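PDB 3W5M: alpha-L-rhamnosidase from Streptomyces avermitilis, which releases terminal non-reducing alpha-L-rhamnose by hydrolysis from rhamnosides such as citrus flavonoids and gum arabic, and binds L-rhamnose through a calcium-dependent carbohydrate-binding module. Local coordinates for residues V184-G188 / A189-R193; I209-L212 / D213-S217. All blocks are in the same frame, centred on the assembly; numbering follows the deposited sequence.

Contact 1 of 2, residues V184-G188 / A189-R193; sequences VSVDG and AEVAR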
loop_
_atom_site.group_PDB
_atom_site.type_symbol
_atom_site.label_atom_id
_atom_site.label_comp_id
_atom_site.label_asym_id
_atom_site.label_seq_id
_atom_site.Cartn_x
_atom_site.Cartn_y
_atom_site.Cartn_z
ATOM N N VAL A 184 12.755 36.086 -8.064
ATOM C CA VAL A 184 12.250 37.234 -7.330
ATOM C C VAL A 184 13.141 37.543 -6.115
ATOM O O VAL A 184 13.665 36.617 -5.463
ATOM C CB VAL A 184 10.754 37.051 -6.949
ATOM C CG1 VAL A 184 10.522 35.710 -6.247
ATOM C CG2 VAL A 184 10.264 38.216 -6.115
ATOM N N SER A 185 13.322 38.838 -5.866
ATOM C CA SER A 185 14.111 39.352 -4.741
ATOM C C SER A 185 13.366 40.423 -3.958
ATOM O O SER A 185 12.492 41.115 -4.494
ATOM C CB SER A 185 15.455 39.883 -5.244
ATOM O OG SER A 185 15.284 41.002 -6.101
ATOM N N VAL A 186 13.726 40.560 -2.681
ATOM C CA VAL A 186 13.317 41.678 -1.858
ATOM C C VAL A 186 14.551 42.431 -1.325
ATOM O O VAL A 186 15.461 41.810 -0.766
ATOM C CB VAL A 186 12.450 41.230 -0.660
ATOM C CG1 VAL A 186 11.920 42.463 0.061
ATOM C CG2 VAL A 186 11.290 40.345 -1.118
ATOM N N ASP A 187 14.561 43.754 -1.516
ATOM C CA ASP A 187 15.681 44.656 -1.170
ATOM C C ASP A 187 17.047 44.125 -1.618
ATOM O O ASP A 187 18.067 44.323 -0.936
ATOM C CB ASP A 187 15.683 45.017 0.329
ATOM C CG ASP A 187 14.655 46.126 0.688
ATOM O OD1 ASP A 187 13.964 46.686 -0.207
ATOM O OD2 ASP A 187 14.543 46.441 1.892
ATOM N N GLY A 188 17.056 43.463 -2.773
ATOM C CA GLY A 188 18.277 42.890 -3.338
ATOM C C GLY A 188 18.566 41.439 -2.966
ATOM O O GLY A 188 19.488 40.833 -3.508
ATOM N N ALA A 189 17.805 40.855 -2.054
ATOM C CA ALA A 189 18.069 39.456 -1.716
ATOM C C ALA A 189 17.058 38.528 -2.388
ATOM O O ALA A 189 15.860 38.679 -2.176
ATOM C CB ALA A 189 18.041 39.275 -0.199
ATOM N N GLU A 190 17.537 37.569 -3.188
ATOM C CA GLU A 190 16.644 36.605 -3.858
ATOM C C GLU A 190 15.883 35.750 -2.836
ATOM O O GLU A 190 16.471 35.256 -1.873
ATOM C CB GLU A 190 17.434 35.710 -4.823
ATOM C CG GLU A 190 16.586 34.767 -5.649
ATOM C CD GLU A 190 17.416 33.972 -6.644
ATOM O OE1 GLU A 190 17.761 34.511 -7.722
ATOM O OE2 GLU A 190 17.725 32.799 -6.350
ATOM N N VAL A 191 14.581 35.578 -3.034
ATOM C CA VAL A 191 13.785 34.787 -2.098
ATOM C C VAL A 191 13.183 33.530 -2.735
ATOM O O VAL A 191 12.742 32.631 -2.013
ATOM C CB VAL A 191 12.696 35.614 -1.381
ATOM C CG1 VAL A 191 13.327 36.777 -0.623
ATOM C CG2 VAL A 191 11.613 36.107 -2.358
ATOM N N ALA A 192 13.167 33.466 -4.068
ATOM C CA ALA A 192 12.644 32.305 -4.795
ATOM C C ALA A 192 12.988 32.416 -6.272
ATOM O O ALA A 192 13.122 33.521 -6.800
ATOM C CB ALA A 192 11.129 32.217 -4.631
ATOM N N ARG A 193 13.110 31.265 -6.923
ATOM C CA ARG A 193 13.280 31.176 -8.375
ATOM C C ARG A 193 12.828 29.827 -8.898
ATOM O O ARG A 193 12.747 28.855 -8.153
ATOM C CB ARG A 193 14.736 31.413 -8.797
ATOM C CG ARG A 193 15.700 30.291 -8.440
ATOM C CD ARG A 193 16.902 30.225 -9.389
ATOM N NE ARG A 193 17.659 31.474 -9.411
ATOM C CZ ARG A 193 17.773 32.296 -10.459
ATOM N NH1 ARG A 193 17.196 32.009 -11.623
ATOM N NH2 ARG A 193 18.481 33.409 -10.342
#

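Contact 2 of 2, residues I209-L212 / D213-S217; sequences IDVL and DHVHS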
loop_
_atom_site.group_PDB
_atom_site.type_symbol
_atom_site.label_atom_id
_atom_site.label_comp_id
_atom_site.label_asym_id
_atom_site.label_seq_id
_atom_site.Cartn_x
_atom_site.Cartn_y
_atom_site.Cartn_z
ATOM N N ILE A 209 5.821 31.309 -0.555
ATOM C CA ILE A 209 7.096 31.461 0.174
ATOM C C ILE A 209 6.864 32.375 1.371
ATOM O O ILE A 209 6.281 33.440 1.221
ATOM C CB ILE A 209 8.202 32.117 -0.696
ATOM C CG1 ILE A 209 8.379 31.397 -2.042
ATOM C CG2 ILE A 209 9.544 32.152 0.058
ATOM C CD1 ILE A 209 7.719 32.118 -3.202
ATOM N N ASP A 210 7.305 31.965 2.558
ATOM C CA ASP A 210 7.303 32.889 3.688
ATOM C C ASP A 210 8.454 33.880 3.500
ATOM O O ASP A 210 9.580 33.464 3.316
ATOM C CB ASP A 210 7.441 32.148 5.032
ATOM C CG ASP A 210 7.214 33.074 6.238
ATOM O OD1 ASP A 210 7.973 34.057 6.405
ATOM O OD2 ASP A 210 6.261 32.839 7.014
ATOM N N VAL A 211 8.162 35.182 3.565
ATOM C CA VAL A 211 9.162 36.240 3.327
ATOM C C VAL A 211 9.271 37.229 4.485
ATOM O O VAL A 211 9.788 38.337 4.316
ATOM C CB VAL A 211 8.888 37.037 2.012
ATOM C CG1 VAL A 211 9.106 36.147 0.797
ATOM C CG2 VAL A 211 7.477 37.624 1.998
ATOM N N LEU A 212 8.788 36.834 5.660
ATOM C CA LEU A 212 8.868 37.715 6.823
ATOM C C LEU A 212 10.317 38.160 7.111
ATOM O O LEU A 212 10.539 39.317 7.502
ATOM C CB LEU A 212 8.220 37.070 8.050
ATOM C CG LEU A 212 8.229 37.858 9.373
ATOM C CD1 LEU A 212 7.351 39.090 9.286
ATOM C CD2 LEU A 212 7.770 36.960 10.520
ATOM N N ASP A 213 11.285 37.259 6.905
ATOM C CA ASP A 213 12.728 37.530 7.136
ATOM C C ASP A 213 13.372 38.527 6.167
ATOM O O ASP A 213 14.546 38.873 6.340
ATOM C CB ASP A 213 13.550 36.224 7.135
ATOM C CG ASP A 213 13.406 35.438 5.821
ATOM O OD1 ASP A 213 12.398 35.660 5.108
ATOM O OD2 ASP A 213 14.273 34.589 5.493
ATOM N N HIS A 214 12.621 38.982 5.155
ATOM C CA HIS A 214 13.128 39.960 4.170
ATOM C C HIS A 214 12.291 41.231 4.020
ATOM O O HIS A 214 12.733 42.166 3.370
ATOM C CB HIS A 214 13.333 39.322 2.791
ATOM C CG HIS A 214 14.465 38.351 2.746
ATOM N ND1 HIS A 214 15.780 38.749 2.627
ATOM C CD2 HIS A 214 14.485 37.001 2.832
ATOM C CE1 HIS A 214 16.562 37.684 2.633
ATOM N NE2 HIS A 214 15.802 36.611 2.766
ATOM N N VAL A 215 11.107 41.287 4.627
ATOM C CA VAL A 215 10.291 42.511 4.562
ATOM C C VAL A 215 10.309 43.337 5.842
ATOM O O VAL A 215 10.599 42.820 6.930
ATOM C CB VAL A 215 8.825 42.246 4.158
ATOM C CG1 VAL A 215 8.765 41.535 2.808
ATOM C CG2 VAL A 215 8.092 41.478 5.236
ATOM N N HIS A 216 10.008 44.621 5.697
ATOM C CA HIS A 216 9.973 45.535 6.828
ATOM C C HIS A 216 8.978 46.647 6.563
ATOM O O HIS A 216 8.428 46.762 5.474
ATOM C CB HIS A 216 11.379 46.099 7.104
ATOM C CG HIS A 216 12.085 46.569 5.874
ATOM N ND1 HIS A 216 11.948 47.848 5.379
ATOM C CD2 HIS A 216 12.901 45.916 5.010
ATOM C CE1 HIS A 216 12.657 47.967 4.271
ATOM N NE2 HIS A 216 13.252 46.813 4.032
ATOM N N SER A 217 8.742 47.485 7.559
ATOM C CA SER A 217 7.845 48.591 7.372
ATOM C C SER A 217 8.498 49.606 6.443
ATOM O O SER A 217 9.721 49.628 6.293
ATOM C CB SER A 217 7.517 49.224 8.730
ATOM O OG SER A 217 8.531 50.133 9.120
HETATM O O HOH W 1 10.494 34.236 6.661
#

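Contact 1 of 2, residues V184-G188 / A189-R193
V184 and A192 meet as an antiparallel hydrogen-bonded pair, the amide N of V184 reaching the carbonyl O of A192 at 2.9 Å, almost straight at the hydrogen (171°). The return path differs, because V184 O takes V191 N at 2.8 Å and, weakly, A192 N at 3.5 Å. One carbonyl thus serves two successive amides, and the strand 189-193 gains a residue between its pairings with S185 and V184. Nearer the turn, V186 and A189 exchange both backbone bonds, each donor lying above the plane of the carbonyl it meets.

Apolar contacts gather beside the bulge. V184 holds CG1 between its backbone N and carbonyl carbon (chi1 52°), which brings this branch to 3.9 Å from A192 CB and 4.1 Å from V191 CG2. The other branch of V191, CG1, meets V186 CG2 at 4.1 Å.

Among the polar groups, the extended chain of E190 forms a salt bridge with R193, NH2 lying 2.9 Å from OE1, though both of its hydrogen bonds are weak. S185 OG is hydrogen-bonded to R269 NH1, and D187 uses its carboxylate on the amide of T221 and probably on H216.

Together these features define a tight beta hairpin at the edge of a sheet in CBM67, closed by a type I' turn through D187 and G188 and interrupted by a classic bulge at V191 and A192.

Contact 2 of 2, residues I209-L212 / D213-S217
V211 O is the pivot of this turn, taking the amide N of H214 at 3.0 Å. V215 N lies 3.2 Å from V211 O and adds a weak second bond. The H214 bond is fairly straight at the hydrogen (161°), but its donor stands well above the carbonyl plane. Both methyl branches of V215 lie near the same oxygen, and CG1 also approaches V211 CG2 at 4.2 Å, the apolar contact across the turn.

The next shell is set by D210. Its CG is anti to the backbone N (chi1 -171°), carrying the carboxylate forward along the chain, where OD1 receives L212 N at 3.0 Å on its anti side, tilted out of the carboxylate plane, in an Asx turn. A water donates to the same oxygen at a short 2.5 Å and accepts from D213 N at 3.1 Å.

Farther out, V211 packs on A172 and L174 of strand 171-179, and V215 also touches A172.

The two amides at the start of the turn are therefore met by D210, one directly and one through water. D213 OD1 lies 4.9 Å from D210 OD1, a separation at which two carboxylates, if both charged, would probably repel mildly; the L212 N-H and the water, both donating to OD1, would probably offset part of the negative charge on D210.

Contacts 1 and 2 lie about 10 Å apart, centre to centre, within CBM67, and come in series along the chain. Contact 1 is a hairpin in the five-stranded sheet that also contains strand 218-227, whereas contact 2 leaves strand 207-210, an edge of the four-stranded sheet, and leads into 218-227. The loop 211-217 thus carries the chain from one sheet to the other. H214 packs its ring on A189 and V191, its CE1 lying 3.6 Å from A189 CB, while the probable hydrogen bond between D187 and H216 ties the two contacts together a second time. These links join the hairpin to the inter-sheet loop, away from the annotated calcium and rhamnose sites.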